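PDB 4AWD: beta-porphyranase B from Bacteroides plebeius, which hydrolyses the red-algal polysaccharide porphyran at its beta-1,4 linkages between D-galactose and L-galactose-6-sulfate, releasing mostly disaccharides. Local coordinates for residues Arg79-Phe84 / Val285-Asp290; Tyr133-Glu137 / Arg315-Leu319; Met203-Tyr209 / Asp220-Arg225; Trp247-Val253 / Thr274-Met280. All coordinates share one frame; numbering follows the deposited sequence.

Contact 1: Arg79-Phe84 / Val285-Asp290; sequences RPPATF and VTETYD
Arg79 lies along the backbone of Thr288 and ends on the side chain of Glu287. Its CB sits 3.5 Å from Thr288 O, and CG, anti to the backbone N (chi1 -170°), carries the chain past the carboxylate of Asp290. CD continues between the two, 3.4 Å from Thr288 O and 3.5 Å from Asp290 OD1. A bend at chi3 (-57°) then turns the guanidinium so that its edge meets Glu287. There NH1 gives two hydrogen bonds, both close to the guanidinium plane: a nearly straight salt bridge of 2.8 Å to Glu287 OE2, taken on the anti lone pair, and a bond of equal length to Thr288 O. Guanidinium and carboxylate are almost coplanar, 18° apart, and the two bonds together fix the rotation of the arginine head. Beyond it, Thr288 CG2 fits against Pro81 CD at 3.2 Å, next to the cis peptide bond that precedes Pro81, and the edge of the Phe84 ring meets Thr286 O. Water 2 joins Pro80 O to Asp290 OD1, while water 3 joins Thr83 O to Thr286 O. Glu287 OE1 hydrogen-bonds a glycerol, probably from the crystallisation liquor, and Tyr289 OH bonds to Glu181, the probable proton donor. Arg79 and Glu287 are both probable substrate ligands, consistent with the salt bridge lining the carbohydrate-binding cleft of this GH16 enzyme.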
# COMPACT_ATOMS: atom_id res chain seq x y z
N ARG A 79 -9.60 9.79 3.59
CA ARG A 79 -9.31 11.17 3.22
C ARG A 79 -10.55 11.69 2.52
O ARG A 79 -10.92 11.16 1.47
CB ARG A 79 -8.09 11.23 2.28
CG ARG A 79 -7.56 12.66 2.02
CD ARG A 79 -6.22 12.69 1.28
NE ARG A 79 -5.17 11.95 1.98
CZ ARG A 79 -4.73 10.74 1.61
NH1 ARG A 79 -5.24 10.12 0.55
NH2 ARG A 79 -3.79 10.15 2.32
N PRO A 80 -11.20 12.72 3.08
CA PRO A 80 -12.43 13.22 2.44
C PRO A 80 -12.16 13.55 0.96
O PRO A 80 -11.10 14.09 0.64
CB PRO A 80 -12.78 14.47 3.25
CG PRO A 80 -12.08 14.30 4.57
CD PRO A 80 -10.87 13.44 4.33
N PRO A 81 -13.12 13.25 0.07
CA PRO A 81 -14.47 12.83 0.41
C PRO A 81 -14.76 11.32 0.35
O PRO A 81 -15.94 10.93 0.25
CB PRO A 81 -15.31 13.57 -0.64
CG PRO A 81 -14.36 13.76 -1.84
CD PRO A 81 -12.96 13.45 -1.38
N ALA A 82 -13.72 10.47 0.40
CA ALA A 82 -13.96 9.02 0.45
C ALA A 82 -13.50 8.39 1.75
O ALA A 82 -12.44 8.71 2.28
CB ALA A 82 -13.30 8.30 -0.72
N THR A 83 -14.28 7.46 2.26
CA THR A 83 -13.83 6.66 3.37
C THR A 83 -13.81 5.18 2.96
O THR A 83 -13.74 4.86 1.76
CB THR A 83 -14.61 6.98 4.67
OG1 THR A 83 -14.09 6.19 5.74
CG2 THR A 83 -16.11 6.75 4.50
N PHE A 84 -13.86 4.27 3.94
CA PHE A 84 -13.72 2.84 3.66
C PHE A 84 -14.86 2.04 4.28
O PHE A 84 -15.23 2.26 5.42
CB PHE A 84 -12.39 2.31 4.20
CG PHE A 84 -11.21 3.26 4.00
CD1 PHE A 84 -10.68 3.49 2.72
CD2 PHE A 84 -10.59 3.86 5.10
CE1 PHE A 84 -9.58 4.35 2.55
CE2 PHE A 84 -9.53 4.73 4.95
CZ PHE A 84 -9.00 4.97 3.67
N VAL A 285 -5.49 -0.58 -0.06
CA VAL A 285 -6.33 0.60 0.10
C VAL A 285 -6.77 1.27 -1.21
O VAL A 285 -6.00 1.38 -2.16
CB VAL A 285 -5.62 1.66 0.98
CG1 VAL A 285 -6.38 2.97 1.00
CG2 VAL A 285 -5.46 1.13 2.40
N THR A 286 -8.00 1.74 -1.20
CA THR A 286 -8.62 2.46 -2.30
C THR A 286 -9.02 3.85 -1.76
O THR A 286 -9.87 3.97 -0.87
CB THR A 286 -9.84 1.63 -2.77
OG1 THR A 286 -9.52 0.99 -4.02
CG2 THR A 286 -11.04 2.45 -2.89
N GLU A 287 -8.38 4.92 -2.26
CA GLU A 287 -8.54 6.21 -1.60
C GLU A 287 -8.66 7.37 -2.54
O GLU A 287 -8.56 7.26 -3.79
CB GLU A 287 -7.39 6.48 -0.63
CG GLU A 287 -6.24 7.28 -1.23
CD GLU A 287 -4.89 6.79 -0.72
OE1 GLU A 287 -4.50 5.66 -1.11
OE2 GLU A 287 -4.25 7.51 0.08
N THR A 288 -8.96 8.51 -1.95
CA THR A 288 -9.10 9.71 -2.73
C THR A 288 -7.93 10.66 -2.27
O THR A 288 -7.51 10.63 -1.09
CB THR A 288 -10.61 10.19 -2.58
OG1 THR A 288 -11.12 10.76 -3.80
CG2 THR A 288 -10.79 11.07 -1.48
N TYR A 289 -7.36 11.40 -3.23
CA TYR A 289 -6.21 12.31 -2.98
C TYR A 289 -6.60 13.77 -3.16
O TYR A 289 -7.37 14.09 -4.07
CB TYR A 289 -5.10 12.07 -3.98
CG TYR A 289 -4.38 10.74 -3.92
CD1 TYR A 289 -3.58 10.40 -2.84
CD2 TYR A 289 -4.45 9.86 -5.00
CE1 TYR A 289 -2.90 9.20 -2.81
CE2 TYR A 289 -3.79 8.67 -4.98
CZ TYR A 289 -3.01 8.33 -3.89
OH TYR A 289 -2.33 7.12 -3.90
N ASP A 290 -6.05 14.66 -2.32
CA ASP A 290 -6.36 16.10 -2.39
C ASP A 290 -5.86 16.74 -3.68
O ASP A 290 -6.38 17.78 -4.11
CB ASP A 290 -5.76 16.85 -1.20
CG ASP A 290 -6.35 16.41 0.13
OD1 ASP A 290 -7.43 15.76 0.12
OD2 ASP A 290 -5.72 16.74 1.18
O HOH W 1 -9.84 8.54 1.05
O HOH W 2 -9.52 15.68 2.06
O HOH W 3 -11.57 6.07 0.53

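Contact 2: Tyr133-Glu137 / Arg315-Leu319; sequences YGYYE and RAYKL
Tyr317 and Tyr135 face each other as a hydrogen-bonded pair of antiparallel strands, their side chains side by side and pointing the same way. Tyr317 N bonds to Tyr135 O at 2.7 Å, and Tyr135 N returns a bond to Tyr317 O. The rings start from different torsions, CG of Tyr135 anti to the backbone N (chi1 -169°) and CG of Tyr317 anti to the carbonyl carbon (chi1 -54°). They come together with Tyr135 CD1 4.2 Å from Tyr317 CD1. Arg315 is the third large contributor, paired with Glu137: Arg315 N bonds to Glu137 O at 2.9 Å and 171°, while Glu137 N to Arg315 O is weak. The strands 134-141 and 308-321 belong to the beta-jelly roll of GH16 enzymes, with strand 241-249 on the other flank of 134-141. On the face shared by Tyr135, Glu137, Arg315 and Tyr317, Tyr135 OH donates to Glu137 OE2 at 2.6 Å. Arg315 NH1 makes a salt bridge with Glu57, a calcium ligand, and Tyr317 OH bonds to Ala32 O. On the opposite face, that of Tyr136 and Ala316, Ala316 CB packs obliquely on the ring of Tyr136, 3.5 Å from Tyr136 CD1. Water 5 links Tyr136 OH, which also bonds to His132 O, with Tyr317 O.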
# COMPACT_ATOMS: atom_id res chain seq x y z
N TYR A 133 11.71 -7.92 7.19
CA TYR A 133 12.60 -8.11 6.03
C TYR A 133 12.17 -9.35 5.27
O TYR A 133 11.81 -10.38 5.88
CB TYR A 133 14.08 -8.21 6.42
CG TYR A 133 14.52 -7.16 7.42
CD1 TYR A 133 14.18 -5.82 7.24
CD2 TYR A 133 15.24 -7.50 8.56
CE1 TYR A 133 14.55 -4.86 8.15
CE2 TYR A 133 15.63 -6.52 9.48
CZ TYR A 133 15.28 -5.21 9.25
OH TYR A 133 15.63 -4.24 10.14
N GLY A 134 12.17 -9.23 3.95
CA GLY A 134 11.54 -10.22 3.11
C GLY A 134 11.06 -9.59 1.82
O GLY A 134 11.49 -8.48 1.46
N TYR A 135 10.17 -10.30 1.14
CA TYR A 135 9.69 -9.90 -0.17
C TYR A 135 8.15 -9.91 -0.20
O TYR A 135 7.50 -10.82 0.32
CB TYR A 135 10.25 -10.83 -1.25
CG TYR A 135 10.04 -10.36 -2.67
CD1 TYR A 135 8.88 -10.68 -3.36
CD2 TYR A 135 11.00 -9.57 -3.30
CE1 TYR A 135 8.66 -10.23 -4.68
CE2 TYR A 135 10.80 -9.13 -4.62
CZ TYR A 135 9.63 -9.45 -5.30
OH TYR A 135 9.43 -9.01 -6.59
N TYR A 136 7.60 -8.87 -0.80
CA TYR A 136 6.16 -8.63 -0.78
C TYR A 136 5.74 -8.20 -2.17
O TYR A 136 6.41 -7.38 -2.80
CB TYR A 136 5.85 -7.54 0.25
CG TYR A 136 6.30 -7.93 1.64
CD1 TYR A 136 5.45 -8.64 2.51
CD2 TYR A 136 7.57 -7.61 2.09
CE1 TYR A 136 5.87 -9.02 3.76
CE2 TYR A 136 8.00 -7.99 3.35
CZ TYR A 136 7.14 -8.69 4.18
OH TYR A 136 7.58 -9.05 5.43
N GLU A 137 4.63 -8.74 -2.65
CA GLU A 137 4.25 -8.52 -4.04
C GLU A 137 2.77 -8.75 -4.24
O GLU A 137 2.18 -9.61 -3.58
CB GLU A 137 5.05 -9.48 -4.94
CG GLU A 137 4.93 -9.17 -6.43
CD GLU A 137 6.13 -9.65 -7.23
OE1 GLU A 137 6.19 -10.85 -7.56
OE2 GLU A 137 7.00 -8.80 -7.52
N ARG A 315 1.42 -11.96 -2.13
CA ARG A 315 2.35 -13.02 -1.75
C ARG A 315 3.56 -12.48 -1.02
O ARG A 315 4.20 -11.54 -1.48
CB ARG A 315 2.70 -13.92 -2.96
CG ARG A 315 1.44 -14.32 -3.78
CD ARG A 315 1.49 -15.61 -4.58
NE ARG A 315 2.03 -15.49 -5.92
CZ ARG A 315 1.49 -15.99 -7.04
NH1 ARG A 315 0.33 -16.63 -7.06
NH2 ARG A 315 2.14 -15.82 -8.19
N ALA A 316 3.85 -13.03 0.16
CA ALA A 316 4.98 -12.59 0.97
C ALA A 316 5.99 -13.71 1.21
O ALA A 316 5.62 -14.89 1.30
CB ALA A 316 4.51 -12.03 2.29
N TYR A 317 7.26 -13.34 1.32
CA TYR A 317 8.31 -14.31 1.53
C TYR A 317 9.31 -13.86 2.60
O TYR A 317 9.45 -12.68 2.89
CB TYR A 317 9.02 -14.64 0.22
CG TYR A 317 8.08 -15.10 -0.88
CD1 TYR A 317 7.37 -14.17 -1.65
CD2 TYR A 317 7.88 -16.45 -1.15
CE1 TYR A 317 6.51 -14.57 -2.65
CE2 TYR A 317 7.01 -16.86 -2.16
CZ TYR A 317 6.33 -15.91 -2.90
OH TYR A 317 5.47 -16.28 -3.90
N LYS A 318 9.96 -14.86 3.19
CA LYS A 318 11.03 -14.70 4.17
C LYS A 318 12.29 -15.36 3.67
O LYS A 318 12.24 -16.39 2.99
CB LYS A 318 10.63 -15.40 5.46
CG LYS A 318 10.38 -14.49 6.64
CD LYS A 318 9.49 -15.19 7.68
CE LYS A 318 9.82 -16.67 7.84
NZ LYS A 318 8.88 -17.35 8.78
N LEU A 319 13.43 -14.80 4.02
CA LEU A 319 14.70 -15.48 3.81
C LEU A 319 15.04 -16.36 5.00
O LEU A 319 14.94 -15.95 6.16
CB LEU A 319 15.82 -14.48 3.56
CG LEU A 319 15.91 -13.89 2.15
CD1 LEU A 319 16.96 -12.82 2.17
CD2 LEU A 319 16.24 -14.96 1.12
O HOH W 4 13.92 -12.10 5.40
O HOH W 5 8.22 -11.62 5.11

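Contact 3: Met203-Tyr209 / Asp220-Arg225; sequences MNSNTHY and DNTAKR
His208 ND1 donates to Asp220 OD1 over 2.6 Å, the shortest polar bond between Met203-Tyr209 and Asp220-Arg225, in the beta hairpin of strands 204-213 and 219-221. The bond is nearly straight at 163°, lies in the imidazole plane and uses the syn lone pair of OD1, although ring and carboxylate are turned 36° from each other. Asp220 reaches the ring because its CG stands anti to the backbone N (chi1 -175°). Elsewhere on the ring, NE2 makes a weak hydrogen bond to Asp178, and the side chain of Glu176, the probable nucleophile, comes within about 4 Å of the His208 side chain, nearest atoms. This is consistent with Asp220 acting from the second shell to orient a histidine close to the catalytic residues of a GH16 enzyme. Next door, Tyr209 and Asn221 form a hydrogen-bonded antiparallel pair, N to O in both directions. Beyond Thr222, whose OG1 makes only a weak bond to Thr207 O, the two segments separate and waters bridge them. Water 8 joins Thr207 OG1 to Asn221 O, and water 7 connects Asn206 OD1, Thr207 OG1 and Ala223 N. Farther along, the extended Arg225 lays one face of its guanidinium over Met203 O, and Arg225 NE bonds at 2.8 Å to water 6, which in turn donates to Ser205 O.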
# COMPACT_ATOMS: atom_id res chain seq x y z
N MET A 203 6.09 3.62 -11.85
CA MET A 203 6.26 2.81 -10.64
C MET A 203 6.40 3.78 -9.49
O MET A 203 7.51 4.12 -9.07
CB MET A 203 7.50 1.92 -10.77
CG MET A 203 7.71 0.87 -9.67
SD MET A 203 6.45 -0.42 -9.68
CE MET A 203 6.85 -1.30 -8.17
N ASN A 204 5.26 4.28 -9.01
CA ASN A 204 5.22 5.14 -7.83
C ASN A 204 5.33 4.33 -6.53
O ASN A 204 4.35 3.79 -6.04
CB ASN A 204 3.97 6.01 -7.84
CG ASN A 204 3.65 6.55 -9.20
OD1 ASN A 204 4.41 7.35 -9.76
ND2 ASN A 204 2.51 6.13 -9.75
N SER A 205 6.54 4.24 -6.01
CA SER A 205 6.78 3.54 -4.75
C SER A 205 7.35 4.59 -3.84
O SER A 205 7.67 5.69 -4.32
CB SER A 205 7.80 2.42 -4.94
OG SER A 205 7.34 1.52 -5.92
N ASN A 206 7.47 4.29 -2.55
CA ASN A 206 7.93 5.30 -1.62
C ASN A 206 8.20 4.75 -0.24
O ASN A 206 7.75 3.65 0.10
CB ASN A 206 6.89 6.43 -1.55
CG ASN A 206 7.50 7.81 -1.37
OD1 ASN A 206 8.71 7.96 -1.12
ND2 ASN A 206 6.66 8.84 -1.49
N THR A 207 8.94 5.53 0.56
CA THR A 207 9.16 5.22 1.96
C THR A 207 8.91 6.47 2.78
O THR A 207 9.22 7.59 2.34
CB THR A 207 10.62 4.82 2.22
OG1 THR A 207 11.47 5.96 2.01
CG2 THR A 207 11.05 3.64 1.32
N HIS A 208 8.37 6.29 3.98
CA HIS A 208 8.17 7.39 4.89
C HIS A 208 8.69 7.01 6.27
O HIS A 208 8.32 5.96 6.80
CB HIS A 208 6.68 7.75 4.99
CG HIS A 208 6.01 7.95 3.67
ND1 HIS A 208 5.83 9.20 3.11
CD2 HIS A 208 5.47 7.07 2.80
CE1 HIS A 208 5.22 9.08 1.95
NE2 HIS A 208 4.99 7.79 1.73
N TYR A 209 9.55 7.85 6.83
CA TYR A 209 9.80 7.80 8.26
C TYR A 209 9.03 8.96 8.87
O TYR A 209 9.38 10.13 8.64
CB TYR A 209 11.31 7.92 8.56
CG TYR A 209 11.65 7.70 10.02
CD1 TYR A 209 11.64 8.75 10.92
CD2 TYR A 209 11.96 6.44 10.51
CE1 TYR A 209 11.95 8.57 12.26
CE2 TYR A 209 12.26 6.24 11.86
CZ TYR A 209 12.26 7.32 12.72
OH TYR A 209 12.56 7.16 14.06
N ASP A 220 6.74 14.30 7.38
CA ASP A 220 6.84 13.17 6.48
C ASP A 220 8.24 13.15 5.90
O ASP A 220 8.56 13.97 5.04
CB ASP A 220 5.82 13.32 5.34
CG ASP A 220 5.77 12.12 4.42
OD1 ASP A 220 6.58 11.18 4.57
OD2 ASP A 220 4.90 12.11 3.52
N ASN A 221 9.08 12.23 6.36
CA ASN A 221 10.48 12.21 5.92
C ASN A 221 10.79 11.15 4.86
O ASN A 221 10.73 9.94 5.10
CB ASN A 221 11.44 12.14 7.10
CG ASN A 221 11.11 13.17 8.16
OD1 ASN A 221 10.34 12.89 9.10
ND2 ASN A 221 11.62 14.39 7.98
N THR A 222 11.14 11.66 3.69
CA THR A 222 11.21 10.92 2.45
C THR A 222 12.67 10.81 1.99
O THR A 222 13.54 11.54 2.47
CB THR A 222 10.22 11.61 1.45
OG1 THR A 222 8.93 10.99 1.57
CG2 THR A 222 10.69 11.58 0.01
N ALA A 223 12.95 9.86 1.10
CA ALA A 223 14.29 9.70 0.53
C ALA A 223 14.24 9.56 -1.00
O ALA A 223 13.28 9.02 -1.57
CB ALA A 223 14.99 8.53 1.15
N LYS A 224 15.27 10.07 -1.65
CA LYS A 224 15.39 10.01 -3.09
C LYS A 224 15.66 8.57 -3.55
O LYS A 224 16.18 7.73 -2.79
CB LYS A 224 16.51 10.96 -3.58
N ARG A 225 15.28 8.29 -4.79
CA ARG A 225 15.50 6.99 -5.38
C ARG A 225 16.96 6.88 -5.79
O ARG A 225 17.56 7.86 -6.23
CB ARG A 225 14.56 6.77 -6.57
CG ARG A 225 13.09 6.75 -6.17
CD ARG A 225 12.16 6.72 -7.38
NE ARG A 225 10.74 6.87 -6.99
CZ ARG A 225 9.73 7.01 -7.86
NH1 ARG A 225 9.97 7.01 -9.17
NH2 ARG A 225 8.49 7.16 -7.42
O HOH W 6 9.94 7.72 -4.48
O HOH W 7 11.29 7.67 0.01
O HOH W 8 12.31 7.65 4.18

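Contact 4: Trp247-Val253 / Thr274-Met280; sequences WVDANTV and TPFDRPM
This is a largely apolar contact between the end of strand 241-249 with the turn that follows, Asp249-Thr252, and the loop Thr274-Met280 that leads into strand 281-285. Trp247 is the largest contributor, followed by Ala250 and Phe276. With CG anti to the backbone N (chi1 -177°), its indole extends toward the loop and sets its edge against the backbone there, CZ2 3.3 Å from Phe276 O and CH2 3.2 Å from Arg278 O. Trp247 NE1 touches Phe276 CB at 3.6 Å and borders the edge of the phenyl ring, the two aromatic planes standing 78° apart in an oblique pairing. On the six-membered ring the extended Met280 makes a Met-aromatic contact, SD 4.6 Å from the centroid and well off the normal. At the turn, Ala250 CB sits against Thr274 CB and Asp277 CB, and Ala250 O accepts from Phe276 N at 3.0 Å. Asp249 OD1 takes Asn251 N in an Asx turn and also Thr252 OG1, while Val248 and Asp249 both face Thr252 in a classic beta bulge. In the loop, Thr274 OG1 donates to Asp277 OD2 at 2.7 Å. His132 and Tyr133 pack edge-to-face with Trp247, and His132 also bonds to Phe276 O. With one direct hydrogen bond between the segments, the join rests chiefly on aromatic, sulfur and methyl packing, while an aspartate in each segment makes local hydrogen bonds.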
# COMPACT_ATOMS: atom_id res chain seq x y z
N TRP A 247 12.19 -5.97 0.78
CA TRP A 247 12.58 -5.18 1.94
C TRP A 247 13.82 -5.86 2.51
O TRP A 247 13.72 -6.82 3.26
CB TRP A 247 11.40 -5.09 2.91
CG TRP A 247 11.63 -4.24 4.13
CD1 TRP A 247 12.73 -3.47 4.43
CD2 TRP A 247 10.70 -4.05 5.22
NE1 TRP A 247 12.55 -2.84 5.64
CE2 TRP A 247 11.32 -3.18 6.14
CE3 TRP A 247 9.42 -4.55 5.50
CZ2 TRP A 247 10.69 -2.78 7.32
CZ3 TRP A 247 8.79 -4.15 6.67
CH2 TRP A 247 9.43 -3.28 7.57
N VAL A 248 14.99 -5.37 2.11
CA VAL A 248 16.25 -6.11 2.32
C VAL A 248 16.74 -6.03 3.76
O VAL A 248 17.12 -7.05 4.33
CB VAL A 248 17.38 -5.60 1.40
CG1 VAL A 248 18.70 -6.37 1.69
CG2 VAL A 248 16.98 -5.70 -0.05
N ASP A 249 16.73 -4.82 4.32
CA ASP A 249 17.15 -4.56 5.71
C ASP A 249 16.60 -3.22 6.17
O ASP A 249 15.77 -2.61 5.49
CB ASP A 249 18.68 -4.60 5.88
CG ASP A 249 19.40 -3.65 4.95
OD1 ASP A 249 18.93 -2.52 4.73
OD2 ASP A 249 20.46 -4.04 4.41
N ALA A 250 17.08 -2.75 7.31
CA ALA A 250 16.57 -1.53 7.90
C ALA A 250 16.94 -0.29 7.11
O ALA A 250 16.37 0.77 7.36
CB ALA A 250 17.03 -1.41 9.33
N ASN A 251 17.85 -0.41 6.15
CA ASN A 251 18.28 0.75 5.35
C ASN A 251 17.96 0.67 3.84
O ASN A 251 18.35 1.56 3.08
CB ASN A 251 19.78 1.00 5.51
CG ASN A 251 20.15 1.34 6.93
OD1 ASN A 251 20.49 0.47 7.72
ND2 ASN A 251 20.07 2.62 7.28
N THR A 252 17.26 -0.38 3.41
CA THR A 252 17.24 -0.71 1.98
C THR A 252 15.99 -1.46 1.54
O THR A 252 15.67 -2.53 2.05
CB THR A 252 18.46 -1.57 1.63
OG1 THR A 252 19.59 -1.07 2.35
CG2 THR A 252 18.75 -1.54 0.12
N VAL A 253 15.29 -0.88 0.58
CA VAL A 253 14.12 -1.49 -0.01
C VAL A 253 14.27 -1.39 -1.52
O VAL A 253 14.72 -0.38 -2.03
CB VAL A 253 12.82 -0.80 0.45
CG1 VAL A 253 11.64 -1.64 0.04
CG2 VAL A 253 12.79 -0.63 1.97
N THR A 274 18.93 3.24 11.61
CA THR A 274 18.21 2.03 11.20
C THR A 274 16.70 2.30 11.09
O THR A 274 15.91 1.70 11.84
CB THR A 274 18.47 0.89 12.21
OG1 THR A 274 18.12 1.32 13.53
CG2 THR A 274 19.94 0.44 12.18
N PRO A 275 16.28 3.18 10.15
CA PRO A 275 14.89 3.68 10.15
C PRO A 275 13.81 2.61 9.93
O PRO A 275 12.69 2.77 10.45
CB PRO A 275 14.87 4.69 9.00
CG PRO A 275 16.01 4.30 8.12
CD PRO A 275 17.06 3.77 9.05
N PHE A 276 14.12 1.55 9.20
CA PHE A 276 13.13 0.48 8.96
C PHE A 276 13.36 -0.79 9.77
O PHE A 276 13.14 -1.90 9.28
CB PHE A 276 12.96 0.19 7.46
CG PHE A 276 12.01 1.13 6.76
CD1 PHE A 276 11.92 2.47 7.14
CD2 PHE A 276 11.22 0.69 5.71
CE1 PHE A 276 11.05 3.34 6.50
CE2 PHE A 276 10.34 1.56 5.06
CZ PHE A 276 10.25 2.89 5.47
N ASP A 277 13.79 -0.62 11.02
CA ASP A 277 14.05 -1.74 11.92
C ASP A 277 12.80 -2.24 12.67
O ASP A 277 12.92 -2.97 13.65
CB ASP A 277 15.18 -1.41 12.91
CG ASP A 277 14.88 -0.21 13.79
OD1 ASP A 277 13.72 0.29 13.81
OD2 ASP A 277 15.83 0.26 14.48
N ARG A 278 11.62 -1.84 12.21
CA ARG A 278 10.38 -2.28 12.84
C ARG A 278 9.45 -2.98 11.85
O ARG A 278 9.27 -2.50 10.72
CB ARG A 278 9.64 -1.10 13.45
CG ARG A 278 10.21 -0.55 14.75
CD ARG A 278 9.32 0.61 15.19
NE ARG A 278 7.92 0.16 15.25
CZ ARG A 278 6.86 0.95 15.12
NH1 ARG A 278 6.99 2.27 14.94
NH2 ARG A 278 5.65 0.41 15.20
N PRO A 279 8.83 -4.10 12.28
CA PRO A 279 7.90 -4.82 11.41
C PRO A 279 6.61 -4.02 11.12
O PRO A 279 6.35 -2.99 11.77
CB PRO A 279 7.59 -6.07 12.23
CG PRO A 279 7.69 -5.59 13.67
CD PRO A 279 8.85 -4.64 13.65
N MET A 280 5.82 -4.49 10.15
CA MET A 280 4.63 -3.78 9.69
C MET A 280 3.45 -4.70 9.44
O MET A 280 3.60 -5.94 9.37
CB MET A 280 4.93 -3.04 8.38
CG MET A 280 5.87 -1.86 8.49
SD MET A 280 6.24 -1.12 6.88
CE MET A 280 7.53 0.01 7.37

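Contacts 1 and 3 both lie by the probable catalytic residues, with centres 20 Å apart and nearest atoms about 8 Å apart. Both reach Glu181, the probable proton donor. Contact 4 comes near the probable nucleophile instead, the side chain of Met280 about 6 Å from that of Glu176. It is joined to contact 3 through Phe276, which packs on Thr207, and Pro275, which packs on Tyr209; their centres are 13 Å apart. It also meets contact 2, again 13 Å between centres, where Gly134 O lies 2.7 Å from Trp247 N, a probable hydrogen bond between neighbouring strands. Contact 2, on the calcium side, lies 28 Å from contact 1, centre to centre, across the chain's middle.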